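Local coordinates for protein synthesis inhibitor I (Hordeum vulgare, PDB 4FBC), which inhibits protein synthesis as a member of the ribosome-inactivating protein family, at residues L123-T126 and D127-T130; I203-E206 and M207-Q210. The protein carries 3 engineered substitutions. One frame throughout, in Å; residues are numbered along the deposited sequence.

Interaction 1: residues L123-T126 and D127-T130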
ATOM      1  N   LEU A 123      -5.688 -15.420  -0.147  1.00 22.80           N
ATOM      2  CA  LEU A 123      -5.242 -16.427  -1.105  1.00 26.55           C
ATOM      3  C   LEU A 123      -5.062 -17.812  -0.481  1.00 30.33           C
ATOM      4  O   LEU A 123      -5.018 -18.814  -1.197  1.00 34.06           O
ATOM      5  CB  LEU A 123      -3.917 -15.989  -1.729  1.00 25.10           C
ATOM      6  CG  LEU A 123      -3.932 -14.592  -2.349  1.00 30.04           C
ATOM      7  CD1 LEU A 123      -2.541 -14.187  -2.793  1.00 30.81           C
ATOM      8  CD2 LEU A 123      -4.910 -14.545  -3.507  1.00 30.06           C
ATOM      9  N   GLY A 124      -4.945 -17.860   0.845  1.00 31.25           N
ATOM     10  CA  GLY A 124      -4.641 -19.098   1.548  1.00 33.51           C
ATOM     11  C   GLY A 124      -3.187 -19.169   1.992  1.00 33.24           C
ATOM     12  O   GLY A 124      -2.863 -19.837   2.976  1.00 37.50           O
ATOM     13  N   ASP A 125      -2.322 -18.441   1.289  1.00 31.51           N
ATOM     14  CA  ASP A 125      -0.873 -18.552   1.442  1.00 32.31           C
ATOM     15  C   ASP A 125      -0.198 -17.313   0.834  1.00 37.55           C
ATOM     16  O   ASP A 125      -0.606 -16.852  -0.235  1.00 35.53           O
ATOM     17  CB  ASP A 125      -0.409 -19.810   0.702  1.00 38.49           C
ATOM     18  CG  ASP A 125       0.981 -20.264   1.109  1.00 42.67           C
ATOM     19  OD1 ASP A 125       1.741 -19.464   1.700  1.00 40.27           O
ATOM     20  OD2 ASP A 125       1.313 -21.437   0.824  1.00 52.98           O
ATOM     21  N   THR A 126       0.825 -16.771   1.498  1.00 33.33           N
ATOM     22  CA  THR A 126       1.547 -15.612   0.958  1.00 32.98           C
ATOM     23  C   THR A 126       2.404 -16.006  -0.244  1.00 36.91           C
ATOM     24  O   THR A 126       2.866 -15.148  -1.001  1.00 27.64           O
ATOM     25  CB  THR A 126       2.439 -14.898   2.019  1.00 38.01           C
ATOM     26  OG1 THR A 126       3.429 -15.805   2.523  1.00 35.84           O
ATOM     27  CG2 THR A 126       1.596 -14.359   3.171  1.00 29.16           C
ATOM     28  N   ASP A 127       2.603 -17.309  -0.423  1.00 35.35           N
ATOM     29  CA  ASP A 127       3.397 -17.816  -1.540  1.00 36.98           C
ATOM     30  C   ASP A 127       2.624 -17.741  -2.860  1.00 32.19           C
ATOM     31  O   ASP A 127       3.196 -17.959  -3.926  1.00 35.52           O
ATOM     32  CB  ASP A 127       3.828 -19.263  -1.271  1.00 33.89           C
ATOM     33  CG  ASP A 127       4.995 -19.709  -2.145  1.00 43.07           C
ATOM     34  OD1 ASP A 127       5.925 -18.901  -2.377  1.00 37.93           O
ATOM     35  OD2 ASP A 127       4.986 -20.878  -2.592  1.00 43.80           O
ATOM     36  N   LYS A 128       1.332 -17.425  -2.791  1.00 33.77           N
ATOM     37  CA  LYS A 128       0.482 -17.445  -3.985  1.00 32.77           C
ATOM     38  C   LYS A 128       0.381 -16.106  -4.725  1.00 26.99           C
ATOM     39  O   LYS A 128      -0.367 -15.994  -5.694  1.00 28.61           O
ATOM     40  CB  LYS A 128      -0.920 -17.952  -3.639  1.00 29.54           C
ATOM     41  CG  LYS A 128      -0.917 -19.230  -2.821  1.00 40.59           C
ATOM     42  CD  LYS A 128      -2.028 -20.176  -3.255  1.00 39.85           C
ATOM     43  CE  LYS A 128      -1.529 -21.616  -3.282  1.00 44.75           C
ATOM     44  NZ  LYS A 128      -1.029 -22.055  -1.949  1.00 42.23           N
ATOM     45  N   LEU A 129       1.124 -15.099  -4.269  1.00 28.45           N
ATOM     46  CA  LEU A 129       1.099 -13.771  -4.898  1.00 25.52           C
ATOM     47  C   LEU A 129       1.528 -13.833  -6.365  1.00 28.29           C
ATOM     48  O   LEU A 129       1.137 -12.995  -7.182  1.00 28.48           O
ATOM     49  CB  LEU A 129       2.010 -12.803  -4.129  1.00 21.88           C
ATOM     50  CG  LEU A 129       1.455 -12.246  -2.816  1.00 23.88           C
ATOM     51  CD1 LEU A 129       2.532 -11.501  -2.034  1.00 24.71           C
ATOM     52  CD2 LEU A 129       0.290 -11.332  -3.107  1.00 24.79           C
ATOM     53  N   THR A 130       2.336 -14.835  -6.688  1.00 24.07           N
ATOM     54  CA  THR A 130       2.834 -15.023  -8.046  1.00 24.72           C
ATOM     55  C   THR A 130       1.747 -15.559  -8.990  1.00 28.62           C
ATOM     56  O   THR A 130       1.989 -15.728 -10.185  1.00 27.25           O
ATOM     57  CB  THR A 130       4.069 -15.947  -8.057  1.00 27.65           C
ATOM     58  OG1 THR A 130       3.892 -17.000  -7.094  1.00 25.92           O
ATOM     59  CG2 THR A 130       5.320 -15.158  -7.705  1.00 25.79           C
TER

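Interaction 2: residues I203-E206 and M207-Q210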
ATOM      1  N   ILE A 203       3.479 -11.001 -10.942  1.00 25.95           N
ATOM      2  CA  ILE A 203       4.779 -10.640 -10.380  1.00 23.83           C
ATOM      3  C   ILE A 203       5.671 -11.870 -10.243  1.00 23.99           C
ATOM      4  O   ILE A 203       5.181 -12.996 -10.096  1.00 26.02           O
ATOM      5  CB  ILE A 203       4.644  -9.947  -8.994  1.00 23.03           C
ATOM      6  CG1 ILE A 203       4.280 -10.966  -7.910  1.00 25.93           C
ATOM      7  CG2 ILE A 203       3.629  -8.805  -9.044  1.00 23.41           C
ATOM      8  CD1 ILE A 203       4.054 -10.343  -6.543  1.00 24.40           C
ATOM      9  N   GLY A 204       6.980 -11.659 -10.286  1.00 20.01           N
ATOM     10  CA  GLY A 204       7.933 -12.743 -10.112  1.00 24.16           C
ATOM     11  C   GLY A 204       8.267 -12.966  -8.651  1.00 21.26           C
ATOM     12  O   GLY A 204       7.710 -12.299  -7.776  1.00 18.18           O
ATOM     13  N   ASN A 205       9.184 -13.891  -8.385  1.00 23.18           N
ATOM     14  CA  ASN A 205       9.547 -14.246  -7.014  1.00 20.41           C
ATOM     15  C   ASN A 205      10.242 -13.145  -6.220  1.00 21.81           C
ATOM     16  O   ASN A 205      10.060 -13.063  -5.001  1.00 21.39           O
ATOM     17  CB  ASN A 205      10.410 -15.512  -6.992  1.00 25.99           C
ATOM     18  CG  ASN A 205       9.609 -16.764  -7.283  1.00 28.15           C
ATOM     19  OD1 ASN A 205       8.392 -16.789  -7.099  1.00 30.59           O
ATOM     20  ND2 ASN A 205      10.290 -17.809  -7.747  1.00 28.24           N
ATOM     21  N   GLU A 206      11.046 -12.319  -6.891  1.00 17.46           N
ATOM     22  CA  GLU A 206      11.727 -11.213  -6.209  1.00 18.95           C
ATOM     23  C   GLU A 206      10.726 -10.219  -5.631  1.00 18.25           C
ATOM     24  O   GLU A 206      10.836  -9.833  -4.462  1.00 19.04           O
ATOM     25  CB  GLU A 206      12.704 -10.485  -7.147  1.00 17.52           C
ATOM     26  CG  GLU A 206      13.894 -11.315  -7.614  1.00 18.75           C
ATOM     27  CD  GLU A 206      13.580 -12.168  -8.829  1.00 20.70           C
ATOM     28  OE1 GLU A 206      12.435 -12.121  -9.321  1.00 22.41           O
ATOM     29  OE2 GLU A 206      14.484 -12.893  -9.298  1.00 27.92           O
ATOM     30  N   MET A 207       9.746  -9.815  -6.440  1.00 19.44           N
ATOM     31  CA  MET A 207       8.715  -8.893  -5.972  1.00 16.20           C
ATOM     32  C   MET A 207       7.812  -9.524  -4.913  1.00 19.36           C
ATOM     33  O   MET A 207       7.384  -8.840  -3.978  1.00 17.80           O
ATOM     34  CB  MET A 207       7.891  -8.317  -7.134  1.00 20.85           C
ATOM     35  CG  MET A 207       8.607  -7.182  -7.857  1.00 22.51           C
ATOM     36  SD  MET A 207       7.562  -6.406  -9.109  1.00 27.29           S
ATOM     37  CE  MET A 207       7.440  -7.723 -10.304  1.00 23.82           C
ATOM     38  N   LYS A 208       7.531 -10.822  -5.051  1.00 18.19           N
ATOM     39  CA  LYS A 208       6.778 -11.527  -4.018  1.00 19.30           C
ATOM     40  C   LYS A 208       7.536 -11.440  -2.699  1.00 18.99           C
ATOM     41  O   LYS A 208       6.948 -11.117  -1.671  1.00 18.14           O
ATOM     42  CB  LYS A 208       6.520 -12.998  -4.394  1.00 19.64           C
ATOM     43  CG  LYS A 208       5.927 -13.814  -3.236  1.00 20.92           C
ATOM     44  CD  LYS A 208       5.413 -15.178  -3.690  1.00 23.66           C
ATOM     45  CE  LYS A 208       6.536 -16.065  -4.220  1.00 28.54           C
ATOM     46  NZ  LYS A 208       5.980 -17.321  -4.833  1.00 29.13           N
ATOM     47  N   ALA A 209       8.844 -11.699  -2.739  1.00 16.96           N
ATOM     48  CA  ALA A 209       9.680 -11.629  -1.534  1.00 17.55           C
ATOM     49  C   ALA A 209       9.688 -10.221  -0.945  1.00 20.36           C
ATOM     50  O   ALA A 209       9.585 -10.042   0.280  1.00 19.44           O
ATOM     51  CB  ALA A 209      11.096 -12.095  -1.833  1.00 20.08           C
ATOM     52  N   GLN A 210       9.807  -9.220  -1.820  1.00 15.26           N
ATOM     53  CA  GLN A 210       9.735  -7.818  -1.405  1.00 15.26           C
ATOM     54  C   GLN A 210       8.412  -7.506  -0.719  1.00 15.54           C
ATOM     55  O   GLN A 210       8.396  -6.985   0.408  1.00 17.00           O
ATOM     56  CB  GLN A 210       9.928  -6.893  -2.618  1.00 14.41           C
ATOM     57  CG  GLN A 210      11.340  -6.923  -3.213  1.00 15.69           C
ATOM     58  CD  GLN A 210      11.367  -6.470  -4.658  1.00 13.53           C
ATOM     59  OE1 GLN A 210      10.428  -5.830  -5.134  1.00 16.25           O
ATOM     60  NE2 GLN A 210      12.431  -6.814  -5.368  1.00 16.10           N
TER
HETATM   61  O   HOH W   1       7.957 -19.086  -5.009  1.00 37.82           O
HETATM   62  O   HOH W   2      10.110 -10.262  -9.455  1.00 21.12           O

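Interaction 1: residues L123-T126 and D127-T130
With CG set opposite its own backbone N (chi1 -163°), Asp-125 swings its carboxylate forward beside its carbonyl carbon, where OD1 accepts a hydrogen bond from Asp-127 N at 3.1 Å. This is an Asx turn, laid over a type I beta turn in which Lys-128 N reaches Asp-125 O at 3.3 Å. One aspartate thus holds both amides, one through its side chain and one through its main chain, as the chain leaves helix 119-123 through the positive-phi Gly-124 and winds into the 3-10 turn that includes Leu-129. The Asx bond is nearly straight (168° at the hydrogen), yet the N-H comes in from above the carboxylate plane. Lys-128, bent at chi2, chi3 and chi4, folds back across Asp-125 roughly at a right angle to it. Its CG lies 3.6 Å from Asp-125 CB, while NZ stays 3.7 Å from OD2 of that aspartate, a long salt bridge on the exposed side of the turn. The side chain of Asp-127 runs beside that of Asp-125, the two carboxylate planes turned 50° apart, and its OD1 has its strongest partner in Lys-208. Towards the interior, Leu-129 sets CG 3.7 Å from Thr-126 O, an oxygen that accepts a hydrogen bond from Asn-212. The side chains of Leu-123 and Leu-129 cross almost perpendicularly and meet methyl to methyl, Leu-123 CD1 lying 4.0 Å from Leu-129 CD2.

Interaction 2: residues I203-E206 and M207-Q210
From Gly-204, the N-cap, the backbone winds into helix 205-211 through successive i to i+4 bonds: Lys-208 N to Gly-204 O (3.1 Å), Ala-209 N to Asn-205 O and Gln-210 N to Glu-206 O. On the inner side, Met-207 bends at its last torsion (chi3 -68°) and turns its CE methyl back onto Ile-203 CB, 3.8 Å away, and both side chains pack against Phe-186 of helix 181-190. Ile-203 CD1, at the end of the CG1 branch, comes to 3.8 Å from Lys-208 N. Towards solvent, Asn-205 and Lys-208 run side by side; Lys-208 NZ makes only a weak bond to Asn-205 OD1 (3.4 Å), and a water that donates to OD1 and accepts from NZ spans the same pair. Glu-206 curls at chi2 (85°), and a second water joins its OE1 to Met-207 N in the first helical turn. Gln-210 lays its amide near Glu-206 O, but its OE1 bonds to Thr-182 OG1 and its NE2 to Met-243 O. The ammonium of Lys-208 also bonds to Asp-127 and Thr-130, so the weak link to Asn-205 is a minor part of its grip, and the carboxylate of Asp-127 probably favours the protonated, charged form of the lysine.

How the interactions relate
Going from the N terminus, interaction 1 closes a tight turn between helix 119-123 and strand 134-135. Helices 136-147, 157-179 and 181-190 follow before strand 200-201, which pairs antiparallel with 134-135, and interaction 2 then opens at the start of helix 205-211. The two contacts follow in series, neither nesting nor crossing, with centres about 11 Å apart. They meet directly: Lys-208 NZ lies 2.9 Å from Asp-127 OD1 in a salt bridge and 3.1 Å from Thr-130 OG1 in a probable hydrogen bond, while Thr-130 CG2 packs on Ile-203 O. The turn after helix 119-123 is thereby fastened to the first turn of helix 205-211.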